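Local atomic coordinates of PhiH1 repressor-like protein (Haloarcula marismortui ATCC 43049, PDB entry 3B73), a protein that is of unknown function but probably binds DNA as a winged helix-turn-helix transcriptional regulator. Residues 39-43 with 44-48. Numbering follows the deposited sequence.
With SO4 (sulfate ion), chain D.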
ATOM      1  N   ILE B  39       8.469   0.325   8.822  1.00 56.64           N
ATOM      2  CA  ILE B  39       9.128   1.158   7.824  1.00 46.95           C
ATOM      3  C   ILE B  39      10.470   0.532   7.467  1.00 61.43           C
ATOM      4  O   ILE B  39      11.342   0.414   8.322  1.00 56.56           O
ATOM      5  CB  ILE B  39       9.318   2.591   8.328  1.00 50.96           C
ATOM      6  CG1 ILE B  39       7.963   3.222   8.699  1.00 62.87           C
ATOM      7  CG2 ILE B  39      10.069   3.440   7.287  1.00 59.87           C
ATOM      8  CD1 ILE B  39       6.888   3.134   7.612  1.00 52.95           C
ATOM      9  N   ARG B  40      10.624   0.105   6.217  1.00 59.40           N
ATOM     10  CA  ARG B  40      11.864  -0.548   5.781  1.00 51.06           C
ATOM     11  C   ARG B  40      12.625   0.310   4.764  1.00 57.48           C
ATOM     12  O   ARG B  40      13.336  -0.207   3.905  1.00 61.55           O
ATOM     13  CB  ARG B  40      11.543  -1.915   5.171  1.00 55.20           C
ATOM     14  CG  ARG B  40      10.489  -2.724   5.944  1.00 56.23           C
ATOM     15  CD  ARG B  40      11.042  -3.233   7.263  1.00 65.39           C
ATOM     16  NE  ARG B  40      12.257  -3.999   7.029  1.00 58.42           N
ATOM     17  CZ  ARG B  40      13.189  -4.247   7.945  1.00105.82           C
ATOM     18  NH1 ARG B  40      13.056  -3.787   9.183  1.00 60.53           N
ATOM     19  NH2 ARG B  40      14.261  -4.955   7.620  1.00 61.51           N
ATOM     20  N   ILE B  41      12.436   1.622   4.828  1.00 51.81           N
ATOM     21  CA  ILE B  41      13.244   2.531   4.027  1.00 52.47           C
ATOM     22  C   ILE B  41      14.005   3.453   4.973  1.00 55.53           C
ATOM     23  O   ILE B  41      13.679   3.527   6.170  1.00 55.79           O
ATOM     24  CB  ILE B  41      12.410   3.351   3.013  1.00 47.55           C
ATOM     25  CG1 ILE B  41      11.264   4.082   3.713  1.00 43.58           C
ATOM     26  CG2 ILE B  41      11.839   2.432   1.924  1.00 57.24           C
ATOM     27  CD1 ILE B  41      10.541   5.100   2.836  1.00 52.11           C
ATOM     28  N   SER B  42      15.017   4.139   4.439  1.00 51.47           N
ATOM     29  CA  SER B  42      15.920   4.988   5.230  1.00 54.67           C
ATOM     30  C   SER B  42      15.285   6.309   5.659  1.00 56.44           C
ATOM     31  O   SER B  42      14.279   6.770   5.084  1.00 59.74           O
ATOM     32  CB  SER B  42      17.200   5.291   4.439  1.00 63.31           C
ATOM     33  OG  SER B  42      16.935   6.196   3.366  1.00 61.72           O
ATOM     34  N   LYS B  43      15.903   6.928   6.660  1.00 46.58           N
ATOM     35  CA  LYS B  43      15.431   8.193   7.196  1.00 53.97           C
ATOM     36  C   LYS B  43      15.337   9.242   6.085  1.00 66.10           C
ATOM     37  O   LYS B  43      14.388  10.039   6.056  1.00 55.00           O
ATOM     38  CB  LYS B  43      16.317   8.663   8.373  1.00 60.68           C
ATOM     39  CG  LYS B  43      15.792   9.925   9.119  1.00 84.51           C
ATOM     40  CD  LYS B  43      16.820  10.532  10.113  1.00 75.25           C
ATOM     41  CE  LYS B  43      16.489  11.993  10.469  1.00 93.21           C
ATOM     42  NZ  LYS B  43      17.280  12.531  11.631  1.00105.59           N
ATOM     43  N   SER B  44      16.294   9.235   5.159  1.00 58.76           N
ATOM     44  CA  SER B  44      16.251  10.199   4.058  1.00 60.96           C
ATOM     45  C   SER B  44      15.106   9.866   3.095  1.00 55.45           C
ATOM     46  O   SER B  44      14.473  10.765   2.522  1.00 58.12           O
ATOM     47  CB  SER B  44      17.599  10.274   3.326  1.00 63.48           C
ATOM     48  OG  SER B  44      18.011   8.993   2.882  1.00 75.85           O
ATOM     49  N   SER B  45      14.832   8.575   2.915  1.00 61.37           N
ATOM     50  CA  SER B  45      13.741   8.169   2.035  1.00 55.76           C
ATOM     51  C   SER B  45      12.422   8.586   2.651  1.00 54.81           C
ATOM     52  O   SER B  45      11.540   9.103   1.961  1.00 52.42           O
ATOM     53  CB  SER B  45      13.743   6.662   1.806  1.00 55.91           C
ATOM     54  OG  SER B  45      14.870   6.294   1.048  1.00 67.17           O
ATOM     55  N   VAL B  46      12.298   8.354   3.956  1.00 47.06           N
ATOM     56  CA  VAL B  46      11.113   8.784   4.679  1.00 52.45           C
ATOM     57  C   VAL B  46      10.904  10.269   4.473  1.00 51.74           C
ATOM     58  O   VAL B  46       9.789  10.697   4.174  1.00 53.46           O
ATOM     59  CB  VAL B  46      11.203   8.473   6.184  1.00 49.81           C
ATOM     60  CG1 VAL B  46       9.981   9.070   6.930  1.00 49.97           C
ATOM     61  CG2 VAL B  46      11.316   6.973   6.395  1.00 47.49           C
ATOM     62  N   SER B  47      11.964  11.061   4.651  1.00 49.55           N
ATOM     63  CA  SER B  47      11.866  12.504   4.399  1.00 58.95           C
ATOM     64  C   SER B  47      11.354  12.812   2.998  1.00 62.81           C
ATOM     65  O   SER B  47      10.509  13.704   2.811  1.00 63.55           O
ATOM     66  CB  SER B  47      13.209  13.203   4.618  1.00 55.85           C
ATOM     67  OG  SER B  47      13.472  13.321   6.003  1.00 74.31           O
ATOM     68  N   ARG B  48      11.881  12.088   2.014  1.00 55.02           N
ATOM     69  CA  ARG B  48      11.431  12.243   0.631  1.00 57.95           C
ATOM     70  C   ARG B  48       9.939  11.935   0.472  1.00 57.12           C
ATOM     71  O   ARG B  48       9.209  12.716  -0.135  1.00 59.18           O
ATOM     72  CB  ARG B  48      12.262  11.363  -0.303  1.00 72.61           C
ATOM     73  CG  ARG B  48      13.425  12.106  -0.926  1.00 77.38           C
ATOM     74  CD  ARG B  48      14.324  11.189  -1.755  1.00 95.03           C
ATOM     75  NE  ARG B  48      15.445  10.669  -0.974  1.00108.56           N
ATOM     76  CZ  ARG B  48      15.717   9.377  -0.828  1.00125.92           C
ATOM     77  NH1 ARG B  48      14.948   8.474  -1.425  1.00105.66           N
ATOM     78  NH2 ARG B  48      16.761   8.989  -0.098  1.00 88.58           N
TER
HETATM   79  S   SO4 D 109      16.153   2.555   1.334  1.00 93.80           S
HETATM   80  O1  SO4 D 109      15.148   2.023   0.416  1.00 80.30           O
HETATM   81  O2  SO4 D 109      17.399   2.832   0.604  1.00 83.21           O
HETATM   82  O3  SO4 D 109      15.648   3.806   1.905  1.00 75.88           O
HETATM   83  O4  SO4 D 109      16.377   1.558   2.389  1.00 72.47           O
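The N-cap of helix 43-55, the second helix of the helix-turn-helix in this winged-helix protein and by position in the fold probably its recognition helix, illustrates how a helix start can combine a polar side with an apolar underside. Ser-42 occupies the N-cap, and its OG lies 3.0 Å from Ser-44 OG in a hydrogen bond that either hydroxyl could donate. A sulfate ion, probably from the crystallisation liquor, settles on the same side: its O3 receives the backbone N-H of Ser-42 almost straight (170°), N to O3 2.6 Å. The hydroxyl of Ser-45 donates to the same oxygen, OG to O3 2.7 Å. That second bond is set by Ser-45 chi1 of -68°, which holds OG beside its own backbone N. An anion gripped here is consistent with a place for a DNA phosphate. The guanidinium of Arg-48 folds back with one face toward Ser-44 O and Ser-45 CA, both offset toward the edge of the group, its NH1 reaching Ser-45 OG only weakly.

Below these hydroxyls, Ile-41 lays its CD1 against Ser-45 CB at 3.7 Å, while its CG1 meets Val-46 CG2 at 3.9 Å. Ile-39 brings CG2 to that same Val-46 methyl, the two side chains crossing at about a right angle. Leu-33 of helix 30-34 also packs on Val-46, and Trp-14 of helix 13-25 on Ile-41, joining the turn to both preceding helices. Cut back to an alanine here, Ile-41 would keep only CB, and losing CG1 and CD1 is likely to strip Val-46 CG2 of one apolar neighbour and leave the space beside Trp-14 less well filled. The first helical turn closes with Val-46 N donating to Ser-42 O at 2.8 Å, and Ser-47 N to Lys-43 O at 3.0 Å.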